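Local coordinates for protein putative dehydrogenase (Pseudarthrobacter phenanthrenivorans, PDB 6A3F) that oxidises levoglucosan to 3-dehydrolevoglucosan with NAD(+) as the hydride acceptor, working as a homotetramer of the Gfo/Idh/MocA family, at residues T180-W185 / S281-R286. Sequence-based numbering, arbitrary orientation.
Sequences TYLQDW and SVEATR
Tyr181 uses both of its backbone polar atoms on the neighbouring strand: its N donates to Glu283 O (2.9 Å), and its O accepts from Thr285 N (3.1 Å). One step on, Gln183 N reaches Thr285 O at 2.9 Å, but the bond is more bent than the other two (131° at the hydrogen). Tyr181 and Gln183 thus bracket Thr285 in the alternation of a parallel ladder, and the nearly parallel strand axes agree with that pairing. A CA-H...O contact from Ala284 CA to Tyr181 O (3.1 Å) supplements it.

Apolar contacts differ on the two faces of the sheet. On one, Leu182 CD2 meets Thr285 CG2 at 3.7 Å, the branches crossing at a slant; Thr285 OG1, anti to its backbone N (chi1 -167°), bonds instead to Glu267. On the other, Tyr181 and Ala284 approach only through their CB atoms, the phenol leading away to Ile210 and Val214 of helix 206-221 and its OH to Asn293.

Strands 174-182 and 279-285 are the one parallel pair of an otherwise antiparallel sheet in the C-terminal substrate-binding domain, and beyond their ends the chain enters the levoglucosan site, to which Gln183 belongs.

Polar side-chain contacts gather there. A water donates to Gln183 OE1 (2.7 Å) and accepts from Arg286 NE (2.9 Å), lying at the guanidinium edge, in plane. Trp185 NE1 adds a weak bond to the same OE1. The indole runs alongside the extended arginine, its CZ2 over one guanidinium face, 3.8 Å from Arg286 NE, but with the planes 68° apart this is no parallel stack. Arg286 NH2 forms a salt bridge with the levoglucosan-binding Asp209, while NH1 bonds to Arg196 O.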
loop_
_atom_site.group_PDB
_atom_site.type_symbol
_atom_site.label_atom_id
_atom_site.label_comp_id
_atom_site.label_asym_id
_atom_site.label_seq_id
_atom_site.Cartn_x
_atom_site.Cartn_y
_atom_site.Cartn_z
ATOM N N THR B 180 -7.772 12.657 10.587
ATOM C CA THR B 180 -6.803 13.672 10.169
ATOM C C THR B 180 -7.218 14.265 8.825
ATOM O O THR B 180 -7.957 13.676 8.055
ATOM C CB THR B 180 -5.361 13.183 10.086
ATOM O OG1 THR B 180 -5.186 12.337 8.948
ATOM C CG2 THR B 180 -4.848 12.588 11.383
ATOM N N TYR B 181 -6.720 15.499 8.584
ATOM C CA TYR B 181 -6.827 16.095 7.294
ATOM C C TYR B 181 -5.496 16.818 7.056
ATOM O O TYR B 181 -5.250 17.891 7.604
ATOM C CB TYR B 181 -8.039 17.011 7.190
ATOM C CG TYR B 181 -8.512 17.344 5.796
ATOM C CD1 TYR B 181 -7.647 17.503 4.725
ATOM C CD2 TYR B 181 -9.853 17.520 5.552
ATOM C CE1 TYR B 181 -8.119 17.796 3.445
ATOM C CE2 TYR B 181 -10.330 17.853 4.295
ATOM C CZ TYR B 181 -9.460 18.029 3.237
ATOM O OH TYR B 181 -10.009 18.338 2.015
ATOM N N LEU B 182 -4.628 16.176 6.305
ATOM C CA LEU B 182 -3.263 16.720 6.078
ATOM C C LEU B 182 -3.145 17.203 4.613
ATOM O O LEU B 182 -3.528 16.505 3.667
ATOM C CB LEU B 182 -2.231 15.643 6.393
ATOM C CG LEU B 182 -2.363 14.882 7.728
ATOM C CD1 LEU B 182 -1.185 13.950 7.916
ATOM C CD2 LEU B 182 -2.412 15.851 8.907
ATOM N N GLN B 183 -2.543 18.385 4.452
ATOM C CA GLN B 183 -2.391 19.035 3.166
ATOM C C GLN B 183 -1.054 19.764 3.145
ATOM O O GLN B 183 -0.424 19.947 4.215
ATOM C CB GLN B 183 -3.477 20.078 2.916
ATOM C CG GLN B 183 -4.886 19.525 2.785
ATOM C CD GLN B 183 -5.868 20.537 2.246
ATOM O OE1 GLN B 183 -6.047 21.622 2.838
ATOM N NE2 GLN B 183 -6.594 20.170 1.166
ATOM N N ASP B 184 -0.658 20.171 1.935
ATOM C CA ASP B 184 0.620 20.909 1.734
ATOM C C ASP B 184 0.471 22.044 0.745
ATOM O O ASP B 184 1.518 22.615 0.352
ATOM C CB ASP B 184 1.755 19.999 1.379
ATOM C CG ASP B 184 1.637 19.414 0.015
ATOM O OD1 ASP B 184 0.678 19.771 -0.697
ATOM O OD2 ASP B 184 2.476 18.561 -0.260
ATOM N N TRP B 185 -0.760 22.416 0.366
ATOM C CA TRP B 185 -0.871 23.367 -0.764
ATOM C C TRP B 185 -0.284 24.733 -0.354
ATOM O O TRP B 185 0.133 25.468 -1.224
ATOM C CB TRP B 185 -2.304 23.537 -1.266
ATOM C CG TRP B 185 -3.265 24.038 -0.234
ATOM C CD1 TRP B 185 -4.034 23.284 0.614
ATOM C CD2 TRP B 185 -3.618 25.405 0.012
ATOM N NE1 TRP B 185 -4.772 24.095 1.419
ATOM C CE2 TRP B 185 -4.528 25.396 1.091
ATOM C CE3 TRP B 185 -3.168 26.636 -0.487
ATOM C CZ2 TRP B 185 -5.082 26.563 1.599
ATOM C CZ3 TRP B 185 -3.711 27.797 0.018
ATOM C CH2 TRP B 185 -4.664 27.756 1.045
ATOM N N SER B 281 -9.124 11.863 18.740
ATOM C CA SER B 281 -8.264 12.993 18.433
ATOM C C SER B 281 -8.410 13.311 16.939
ATOM O O SER B 281 -8.754 12.418 16.162
ATOM C CB SER B 281 -6.823 12.787 18.861
ATOM O OG SER B 281 -6.114 11.857 18.055
ATOM N N VAL B 282 -8.319 14.607 16.626
ATOM C CA VAL B 282 -8.378 15.158 15.272
ATOM C C VAL B 282 -7.138 16.041 15.059
ATOM O O VAL B 282 -6.740 16.827 15.953
ATOM C CB VAL B 282 -9.684 15.940 15.018
ATOM C CG1 VAL B 282 -9.560 16.836 13.782
ATOM C CG2 VAL B 282 -10.885 15.024 14.902
ATOM N N GLU B 283 -6.472 15.874 13.916
ATOM C CA GLU B 283 -5.317 16.694 13.583
ATOM C C GLU B 283 -5.509 17.153 12.153
ATOM O O GLU B 283 -5.809 16.300 11.256
ATOM C CB GLU B 283 -4.003 15.922 13.725
ATOM C CG GLU B 283 -2.753 16.685 13.379
ATOM C CD GLU B 283 -1.480 15.924 13.730
ATOM O OE1 GLU B 283 -1.480 15.129 14.759
ATOM O OE2 GLU B 283 -0.501 16.108 12.968
ATOM N N ALA B 284 -5.269 18.430 11.914
ATOM C CA ALA B 284 -5.320 18.954 10.527
ATOM C C ALA B 284 -4.168 19.944 10.334
ATOM O O ALA B 284 -3.781 20.637 11.285
ATOM C CB ALA B 284 -6.684 19.534 10.211
ATOM N N THR B 285 -3.608 19.991 9.119
ATOM C CA THR B 285 -2.524 20.897 8.811
ATOM C C THR B 285 -2.533 21.234 7.314
ATOM O O THR B 285 -2.968 20.443 6.462
ATOM C CB THR B 285 -1.175 20.306 9.253
ATOM O OG1 THR B 285 -0.196 21.343 9.200
ATOM C CG2 THR B 285 -0.736 19.129 8.399
ATOM N N ARG B 286 -1.986 22.421 7.029
ATOM C CA ARG B 286 -1.654 22.870 5.703
ATOM C C ARG B 286 -0.151 22.712 5.426
ATOM O O ARG B 286 0.309 23.100 4.331
ATOM C CB ARG B 286 -2.069 24.339 5.583
ATOM C CG ARG B 286 -3.557 24.571 5.623
ATOM C CD ARG B 286 -3.956 26.053 5.536
ATOM N NE ARG B 286 -5.378 26.169 5.333
ATOM C CZ ARG B 286 -6.089 27.282 5.496
ATOM N NH1 ARG B 286 -5.550 28.358 6.059
ATOM N NH2 ARG B 286 -7.343 27.323 5.085
HETATM O O HOH W 1 -6.711 24.002 4.003
#